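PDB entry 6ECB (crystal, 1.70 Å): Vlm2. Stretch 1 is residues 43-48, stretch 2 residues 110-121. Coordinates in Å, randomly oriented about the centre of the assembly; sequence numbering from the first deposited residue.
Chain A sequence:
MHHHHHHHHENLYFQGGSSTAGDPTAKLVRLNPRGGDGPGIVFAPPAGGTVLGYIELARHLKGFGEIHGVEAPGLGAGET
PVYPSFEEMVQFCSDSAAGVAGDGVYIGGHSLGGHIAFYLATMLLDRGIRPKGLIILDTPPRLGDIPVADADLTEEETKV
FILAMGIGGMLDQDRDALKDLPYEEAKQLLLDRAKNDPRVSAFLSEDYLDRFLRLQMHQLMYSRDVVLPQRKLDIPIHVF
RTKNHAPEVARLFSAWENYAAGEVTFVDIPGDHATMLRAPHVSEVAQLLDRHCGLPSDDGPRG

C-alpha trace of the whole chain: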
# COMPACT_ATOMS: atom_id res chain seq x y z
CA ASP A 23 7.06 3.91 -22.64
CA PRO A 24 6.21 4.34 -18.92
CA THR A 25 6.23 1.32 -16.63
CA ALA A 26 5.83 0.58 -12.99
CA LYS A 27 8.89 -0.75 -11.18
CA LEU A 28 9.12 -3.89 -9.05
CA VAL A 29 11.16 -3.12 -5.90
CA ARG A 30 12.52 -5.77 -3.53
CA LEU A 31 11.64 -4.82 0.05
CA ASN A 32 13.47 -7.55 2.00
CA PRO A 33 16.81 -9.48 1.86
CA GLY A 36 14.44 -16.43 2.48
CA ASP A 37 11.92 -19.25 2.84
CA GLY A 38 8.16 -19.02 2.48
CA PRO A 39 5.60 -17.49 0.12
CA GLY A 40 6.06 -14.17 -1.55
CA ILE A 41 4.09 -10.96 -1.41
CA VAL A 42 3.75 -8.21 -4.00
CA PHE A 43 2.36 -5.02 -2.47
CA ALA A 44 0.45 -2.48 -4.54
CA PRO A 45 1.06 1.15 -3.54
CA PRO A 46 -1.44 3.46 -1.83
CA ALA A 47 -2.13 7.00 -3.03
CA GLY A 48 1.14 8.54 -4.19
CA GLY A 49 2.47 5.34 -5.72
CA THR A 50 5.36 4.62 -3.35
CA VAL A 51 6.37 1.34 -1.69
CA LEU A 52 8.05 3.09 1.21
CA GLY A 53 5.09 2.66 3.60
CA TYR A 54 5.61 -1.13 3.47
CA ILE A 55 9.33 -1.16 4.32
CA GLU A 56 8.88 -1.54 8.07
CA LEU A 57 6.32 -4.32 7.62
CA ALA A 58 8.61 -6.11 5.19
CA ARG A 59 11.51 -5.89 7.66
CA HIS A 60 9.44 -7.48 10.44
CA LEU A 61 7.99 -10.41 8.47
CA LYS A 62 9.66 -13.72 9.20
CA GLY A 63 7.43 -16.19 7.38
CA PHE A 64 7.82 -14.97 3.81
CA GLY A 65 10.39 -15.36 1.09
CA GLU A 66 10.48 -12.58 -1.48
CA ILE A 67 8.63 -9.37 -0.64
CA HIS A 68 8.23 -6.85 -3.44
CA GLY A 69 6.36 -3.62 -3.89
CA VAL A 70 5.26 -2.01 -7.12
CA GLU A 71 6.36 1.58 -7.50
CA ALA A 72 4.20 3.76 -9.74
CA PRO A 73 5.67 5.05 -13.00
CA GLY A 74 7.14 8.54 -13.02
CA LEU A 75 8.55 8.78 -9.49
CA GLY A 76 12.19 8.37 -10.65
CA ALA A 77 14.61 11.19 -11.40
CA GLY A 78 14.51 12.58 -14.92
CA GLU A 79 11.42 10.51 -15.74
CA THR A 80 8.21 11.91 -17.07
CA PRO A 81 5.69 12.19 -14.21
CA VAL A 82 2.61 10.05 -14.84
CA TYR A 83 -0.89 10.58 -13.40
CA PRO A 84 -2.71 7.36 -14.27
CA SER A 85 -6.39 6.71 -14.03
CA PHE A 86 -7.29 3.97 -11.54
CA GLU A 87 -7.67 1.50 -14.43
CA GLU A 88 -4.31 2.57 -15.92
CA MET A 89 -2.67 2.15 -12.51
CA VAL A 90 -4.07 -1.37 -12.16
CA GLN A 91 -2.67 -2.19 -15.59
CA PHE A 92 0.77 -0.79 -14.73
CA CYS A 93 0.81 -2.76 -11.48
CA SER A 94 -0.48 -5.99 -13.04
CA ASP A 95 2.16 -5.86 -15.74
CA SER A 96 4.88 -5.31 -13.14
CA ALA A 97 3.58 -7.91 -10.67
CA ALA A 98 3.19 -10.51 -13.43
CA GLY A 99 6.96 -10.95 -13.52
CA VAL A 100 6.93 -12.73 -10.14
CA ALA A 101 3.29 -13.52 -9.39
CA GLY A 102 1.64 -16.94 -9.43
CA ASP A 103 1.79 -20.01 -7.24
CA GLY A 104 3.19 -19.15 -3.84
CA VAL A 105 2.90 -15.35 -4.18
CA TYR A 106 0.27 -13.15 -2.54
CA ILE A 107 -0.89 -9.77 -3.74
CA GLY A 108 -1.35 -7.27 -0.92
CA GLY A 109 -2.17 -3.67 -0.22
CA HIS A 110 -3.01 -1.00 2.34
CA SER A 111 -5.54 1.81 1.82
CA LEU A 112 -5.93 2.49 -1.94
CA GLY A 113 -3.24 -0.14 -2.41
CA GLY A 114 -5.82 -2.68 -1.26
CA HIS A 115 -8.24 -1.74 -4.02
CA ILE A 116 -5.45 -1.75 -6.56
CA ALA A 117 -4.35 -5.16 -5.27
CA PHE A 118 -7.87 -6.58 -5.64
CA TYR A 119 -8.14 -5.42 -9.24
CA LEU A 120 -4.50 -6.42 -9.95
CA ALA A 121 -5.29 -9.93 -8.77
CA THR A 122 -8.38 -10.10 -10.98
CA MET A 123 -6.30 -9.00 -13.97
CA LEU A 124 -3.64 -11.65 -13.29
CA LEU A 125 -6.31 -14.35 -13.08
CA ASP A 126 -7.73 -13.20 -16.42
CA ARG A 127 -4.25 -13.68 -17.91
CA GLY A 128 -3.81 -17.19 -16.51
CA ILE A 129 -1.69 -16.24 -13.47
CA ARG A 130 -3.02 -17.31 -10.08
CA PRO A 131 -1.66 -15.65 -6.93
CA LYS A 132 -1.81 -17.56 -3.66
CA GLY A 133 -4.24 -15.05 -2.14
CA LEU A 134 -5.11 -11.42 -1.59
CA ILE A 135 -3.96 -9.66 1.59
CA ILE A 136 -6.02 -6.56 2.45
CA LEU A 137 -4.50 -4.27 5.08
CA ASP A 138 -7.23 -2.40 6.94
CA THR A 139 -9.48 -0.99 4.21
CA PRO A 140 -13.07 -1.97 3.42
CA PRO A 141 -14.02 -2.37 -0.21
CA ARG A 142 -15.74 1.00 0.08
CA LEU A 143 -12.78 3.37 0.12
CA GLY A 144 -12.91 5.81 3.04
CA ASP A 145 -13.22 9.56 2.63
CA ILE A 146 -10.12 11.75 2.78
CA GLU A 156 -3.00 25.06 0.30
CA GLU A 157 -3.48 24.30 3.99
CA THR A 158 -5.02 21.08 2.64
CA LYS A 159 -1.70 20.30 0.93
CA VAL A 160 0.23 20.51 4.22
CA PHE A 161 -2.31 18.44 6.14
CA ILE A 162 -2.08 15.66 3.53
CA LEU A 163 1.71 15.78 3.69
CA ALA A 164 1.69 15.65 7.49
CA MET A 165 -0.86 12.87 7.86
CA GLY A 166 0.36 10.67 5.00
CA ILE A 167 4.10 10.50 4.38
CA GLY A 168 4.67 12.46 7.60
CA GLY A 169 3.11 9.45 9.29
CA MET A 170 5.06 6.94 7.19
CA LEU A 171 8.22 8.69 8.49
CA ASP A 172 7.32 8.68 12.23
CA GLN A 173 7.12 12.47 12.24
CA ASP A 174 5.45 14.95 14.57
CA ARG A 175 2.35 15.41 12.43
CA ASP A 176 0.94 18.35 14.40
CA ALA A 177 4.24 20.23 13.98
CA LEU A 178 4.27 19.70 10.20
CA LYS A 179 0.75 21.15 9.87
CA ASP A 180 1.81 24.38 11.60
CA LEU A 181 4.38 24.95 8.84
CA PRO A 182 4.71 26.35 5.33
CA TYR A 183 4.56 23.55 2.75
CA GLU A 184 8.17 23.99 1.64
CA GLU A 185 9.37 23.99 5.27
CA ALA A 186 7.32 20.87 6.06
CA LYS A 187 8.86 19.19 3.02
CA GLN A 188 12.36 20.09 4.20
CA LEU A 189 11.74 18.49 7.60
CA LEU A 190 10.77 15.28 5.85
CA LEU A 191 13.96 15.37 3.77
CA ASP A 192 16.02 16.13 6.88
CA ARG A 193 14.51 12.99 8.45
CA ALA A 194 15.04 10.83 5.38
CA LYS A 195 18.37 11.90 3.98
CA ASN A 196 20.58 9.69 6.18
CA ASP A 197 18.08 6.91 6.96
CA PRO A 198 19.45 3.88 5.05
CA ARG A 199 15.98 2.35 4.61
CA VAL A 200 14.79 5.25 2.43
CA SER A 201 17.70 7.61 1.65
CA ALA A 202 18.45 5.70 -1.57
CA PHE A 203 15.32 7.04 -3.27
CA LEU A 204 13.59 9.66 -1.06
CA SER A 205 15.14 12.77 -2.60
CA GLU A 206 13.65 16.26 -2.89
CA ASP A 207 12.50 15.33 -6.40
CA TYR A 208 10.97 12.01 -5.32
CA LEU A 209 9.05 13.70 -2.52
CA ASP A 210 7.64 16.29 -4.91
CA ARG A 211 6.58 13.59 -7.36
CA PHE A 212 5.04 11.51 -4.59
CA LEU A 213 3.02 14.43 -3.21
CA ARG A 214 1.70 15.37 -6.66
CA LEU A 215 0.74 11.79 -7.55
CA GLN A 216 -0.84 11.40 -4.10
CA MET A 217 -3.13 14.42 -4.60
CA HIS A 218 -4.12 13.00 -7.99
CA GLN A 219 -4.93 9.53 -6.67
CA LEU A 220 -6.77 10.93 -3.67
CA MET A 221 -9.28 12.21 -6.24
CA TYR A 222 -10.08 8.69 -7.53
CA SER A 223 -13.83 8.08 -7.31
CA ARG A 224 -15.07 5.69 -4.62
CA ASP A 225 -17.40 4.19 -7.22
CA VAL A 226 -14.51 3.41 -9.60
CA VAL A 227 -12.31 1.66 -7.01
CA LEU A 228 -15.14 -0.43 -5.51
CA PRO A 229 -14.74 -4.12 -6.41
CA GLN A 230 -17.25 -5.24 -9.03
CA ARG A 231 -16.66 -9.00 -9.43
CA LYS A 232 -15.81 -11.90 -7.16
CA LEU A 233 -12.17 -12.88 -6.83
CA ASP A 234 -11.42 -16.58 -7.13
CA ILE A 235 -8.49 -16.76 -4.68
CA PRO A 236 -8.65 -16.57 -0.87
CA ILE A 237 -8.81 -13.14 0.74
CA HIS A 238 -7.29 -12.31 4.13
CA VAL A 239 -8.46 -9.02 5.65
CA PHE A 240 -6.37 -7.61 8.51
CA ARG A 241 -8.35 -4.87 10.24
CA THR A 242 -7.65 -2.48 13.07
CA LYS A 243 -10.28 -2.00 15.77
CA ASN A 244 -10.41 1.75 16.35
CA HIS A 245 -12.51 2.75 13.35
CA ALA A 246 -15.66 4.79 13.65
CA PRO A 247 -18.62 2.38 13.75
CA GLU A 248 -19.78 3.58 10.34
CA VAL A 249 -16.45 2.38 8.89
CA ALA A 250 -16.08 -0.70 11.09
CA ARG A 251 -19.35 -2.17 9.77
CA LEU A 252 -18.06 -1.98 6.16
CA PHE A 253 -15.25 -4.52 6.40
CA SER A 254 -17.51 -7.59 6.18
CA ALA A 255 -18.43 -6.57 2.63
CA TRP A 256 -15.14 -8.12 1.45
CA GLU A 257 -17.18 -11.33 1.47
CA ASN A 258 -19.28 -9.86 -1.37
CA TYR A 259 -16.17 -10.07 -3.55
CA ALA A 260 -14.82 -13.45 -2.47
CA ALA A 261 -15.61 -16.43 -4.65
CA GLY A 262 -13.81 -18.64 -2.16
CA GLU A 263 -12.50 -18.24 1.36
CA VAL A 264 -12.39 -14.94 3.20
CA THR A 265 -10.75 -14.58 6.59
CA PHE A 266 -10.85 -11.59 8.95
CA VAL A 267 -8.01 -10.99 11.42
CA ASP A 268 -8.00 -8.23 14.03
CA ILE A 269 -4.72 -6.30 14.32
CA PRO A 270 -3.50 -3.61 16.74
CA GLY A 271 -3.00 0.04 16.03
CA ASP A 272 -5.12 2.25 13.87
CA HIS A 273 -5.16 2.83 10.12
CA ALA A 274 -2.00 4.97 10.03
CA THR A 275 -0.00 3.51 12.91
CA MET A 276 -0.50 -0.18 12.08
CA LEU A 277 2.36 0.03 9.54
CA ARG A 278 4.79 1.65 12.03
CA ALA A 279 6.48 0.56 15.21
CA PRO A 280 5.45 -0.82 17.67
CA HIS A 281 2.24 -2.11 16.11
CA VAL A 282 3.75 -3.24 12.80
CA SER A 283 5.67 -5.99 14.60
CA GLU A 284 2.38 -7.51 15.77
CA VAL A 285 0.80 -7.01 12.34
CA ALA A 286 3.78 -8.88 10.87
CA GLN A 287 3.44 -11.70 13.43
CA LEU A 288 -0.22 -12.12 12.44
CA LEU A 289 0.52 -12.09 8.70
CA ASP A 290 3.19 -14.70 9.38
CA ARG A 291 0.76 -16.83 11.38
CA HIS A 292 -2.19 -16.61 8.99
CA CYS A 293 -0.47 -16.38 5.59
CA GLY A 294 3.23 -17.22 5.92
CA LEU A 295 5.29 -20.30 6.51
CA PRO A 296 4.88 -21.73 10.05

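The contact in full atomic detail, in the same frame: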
# COMPACT_ATOMS: atom_id res chain seq x y z
N PHE A 43 3.21 -6.10 -2.95
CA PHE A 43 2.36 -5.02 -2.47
C PHE A 43 2.12 -3.97 -3.54
O PHE A 43 3.06 -3.47 -4.15
CB PHE A 43 3.00 -4.35 -1.26
CG PHE A 43 2.95 -5.18 0.01
CD1 PHE A 43 1.75 -5.36 0.67
CD2 PHE A 43 4.09 -5.75 0.53
CE1 PHE A 43 1.70 -6.10 1.84
CE2 PHE A 43 4.04 -6.48 1.70
CZ PHE A 43 2.85 -6.64 2.36
N ALA A 44 0.88 -3.59 -3.70
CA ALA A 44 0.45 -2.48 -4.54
C ALA A 44 0.47 -1.20 -3.73
O ALA A 44 0.11 -1.20 -2.54
CB ALA A 44 -0.95 -2.73 -5.10
N PRO A 45 0.86 -0.07 -4.32
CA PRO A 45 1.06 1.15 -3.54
C PRO A 45 -0.24 1.88 -3.25
O PRO A 45 -1.16 1.89 -4.07
CB PRO A 45 1.97 2.00 -4.45
CG PRO A 45 1.55 1.61 -5.83
CD PRO A 45 1.26 0.11 -5.73
N PRO A 46 -0.30 2.59 -2.11
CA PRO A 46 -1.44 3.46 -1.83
C PRO A 46 -1.32 4.76 -2.61
O PRO A 46 -0.42 4.89 -3.46
CB PRO A 46 -1.32 3.70 -0.33
CG PRO A 46 0.12 3.79 -0.15
CD PRO A 46 0.73 2.73 -1.06
N ALA A 47 -2.17 5.73 -2.30
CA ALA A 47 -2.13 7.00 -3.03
C ALA A 47 -0.75 7.60 -2.94
O ALA A 47 -0.16 7.70 -1.85
CB ALA A 47 -3.16 7.97 -2.47
N GLY A 48 -0.22 8.01 -4.09
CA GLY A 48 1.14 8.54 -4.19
C GLY A 48 2.11 7.57 -4.84
O GLY A 48 3.20 8.00 -5.29
N HIS A 110 -2.43 -1.82 1.30
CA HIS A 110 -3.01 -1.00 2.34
C HIS A 110 -3.69 0.20 1.70
O HIS A 110 -3.18 0.76 0.73
CB HIS A 110 -1.90 -0.53 3.29
CG HIS A 110 -2.35 0.33 4.43
ND1 HIS A 110 -2.18 1.71 4.42
CD2 HIS A 110 -2.89 0.03 5.63
CE1 HIS A 110 -2.62 2.21 5.56
NE2 HIS A 110 -3.04 1.22 6.32
N SER A 111 -4.81 0.62 2.28
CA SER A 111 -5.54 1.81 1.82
C SER A 111 -5.87 1.63 0.34
O SER A 111 -6.32 0.55 -0.08
CB SER A 111 -4.69 3.03 2.19
OG SER A 111 -5.44 4.21 2.00
N LEU A 112 -5.67 2.66 -0.51
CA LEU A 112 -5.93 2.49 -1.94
C LEU A 112 -5.15 1.34 -2.54
O LEU A 112 -5.58 0.74 -3.53
CB LEU A 112 -5.59 3.80 -2.67
CG LEU A 112 -5.77 3.77 -4.19
CD1 LEU A 112 -7.21 3.63 -4.62
CD2 LEU A 112 -5.15 5.08 -4.77
N GLY A 113 -3.98 1.01 -1.96
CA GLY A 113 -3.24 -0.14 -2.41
C GLY A 113 -4.03 -1.43 -2.31
O GLY A 113 -3.83 -2.35 -3.10
N GLY A 114 -4.96 -1.50 -1.35
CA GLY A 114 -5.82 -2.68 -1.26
C GLY A 114 -6.77 -2.81 -2.44
O GLY A 114 -6.97 -3.90 -2.99
N HIS A 115 -7.38 -1.69 -2.85
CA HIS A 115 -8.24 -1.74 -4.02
C HIS A 115 -7.46 -2.06 -5.27
O HIS A 115 -7.92 -2.81 -6.12
CB HIS A 115 -8.99 -0.43 -4.19
CG HIS A 115 -9.78 -0.08 -3.00
ND1 HIS A 115 -9.24 0.57 -1.93
CD2 HIS A 115 -11.06 -0.38 -2.67
CE1 HIS A 115 -10.16 0.70 -0.99
NE2 HIS A 115 -11.27 0.13 -1.42
N ILE A 116 -6.28 -1.43 -5.42
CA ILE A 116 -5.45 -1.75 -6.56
C ILE A 116 -5.09 -3.23 -6.56
O ILE A 116 -5.15 -3.90 -7.59
CB ILE A 116 -4.19 -0.87 -6.58
CG1 ILE A 116 -4.59 0.59 -6.81
CG2 ILE A 116 -3.26 -1.33 -7.70
CD1 ILE A 116 -3.43 1.57 -6.64
N ALA A 117 -4.73 -3.75 -5.39
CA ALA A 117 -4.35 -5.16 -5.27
C ALA A 117 -5.50 -6.08 -5.66
O ALA A 117 -5.29 -7.10 -6.33
CB ALA A 117 -3.90 -5.44 -3.84
N PHE A 118 -6.72 -5.76 -5.24
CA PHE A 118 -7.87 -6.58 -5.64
C PHE A 118 -7.99 -6.63 -7.16
O PHE A 118 -8.10 -7.71 -7.76
CB PHE A 118 -9.17 -6.03 -5.01
CG PHE A 118 -10.40 -6.82 -5.42
CD1 PHE A 118 -11.06 -6.55 -6.61
CD2 PHE A 118 -10.84 -7.87 -4.63
CE1 PHE A 118 -12.16 -7.32 -6.99
CE2 PHE A 118 -11.93 -8.64 -5.01
CZ PHE A 118 -12.58 -8.37 -6.18
N TYR A 119 -7.95 -5.46 -7.80
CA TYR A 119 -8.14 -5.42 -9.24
C TYR A 119 -6.93 -6.00 -9.98
O TYR A 119 -7.10 -6.65 -11.02
CB TYR A 119 -8.39 -3.99 -9.68
CG TYR A 119 -9.85 -3.59 -9.66
CD1 TYR A 119 -10.44 -3.08 -8.52
CD2 TYR A 119 -10.61 -3.65 -10.81
CE1 TYR A 119 -11.76 -2.70 -8.51
CE2 TYR A 119 -11.93 -3.26 -10.81
CZ TYR A 119 -12.50 -2.80 -9.65
OH TYR A 119 -13.83 -2.39 -9.65
N LEU A 120 -5.73 -5.80 -9.43
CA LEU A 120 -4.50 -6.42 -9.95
C LEU A 120 -4.64 -7.93 -9.97
O LEU A 120 -4.38 -8.61 -10.98
CB LEU A 120 -3.33 -5.99 -9.04
CG LEU A 120 -1.89 -6.17 -9.42
CD1 LEU A 120 -1.09 -5.39 -8.37
CD2 LEU A 120 -1.59 -7.63 -9.44
N ALA A 121 -5.07 -8.49 -8.85
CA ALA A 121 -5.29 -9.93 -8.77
C ALA A 121 -6.31 -10.40 -9.81
O ALA A 121 -6.12 -11.44 -10.44
CB ALA A 121 -5.72 -10.32 -7.37
O HOH W 1 -4.25 5.63 -0.22

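How do the two backbones meet? The first stretch comes off a strand that includes Phe43 and continues as a loop through Pro45 and Pro46, passing the start of the helix that begins near Leu112. The chains come nearest where the CA of Pro46 lies 4.1 Å from the CA of Gly113. Within the second stretch the amide N of Gly114 hydrogen-bonds to Ser111 O at 2.8 Å, and Ala117 N hydrogen-bonds to Gly113 O at 2.8 Å, as a helix does; no direct hydrogen bond joins the two stretches.

Why can the backbones approach so closely at Gly113? Gly113 CA sits 3.3 Å from Pro45 O and 3.5 Å from Ala44 O, the latter a CA-H...O contact. A CB on Gly113 would point toward the first stretch and lie 2.4 Å from Ala44 O, a clash; the absence of a side chain makes room for these carbonyls.

What fills the space beside the helix? Ala44 points its CB toward it, 3.7 Å from Ile116 CG2, 4.2 Å from Ala117 CB and 4.2 Å from Leu120 CD1. One small methyl thus packs against residues from successive turns. Ile116 also reaches the loop backbone, its CD1 lying 3.4 Å from Pro45 O, whereas the ring of Pro45 is on a CB that points away.

How is the other end of the contact held? Pro46 packs its CB 3.6 Å from His110 O, and Ala47 CB meets Leu112 CD2 at 4.2 Å. Here a water supplies the polar link: it accepts a hydrogen bond from Ala47 N at 2.9 Å and also hydrogen-bonds with Ser111 OG at 2.9 Å, bridging two residues that make no direct contact.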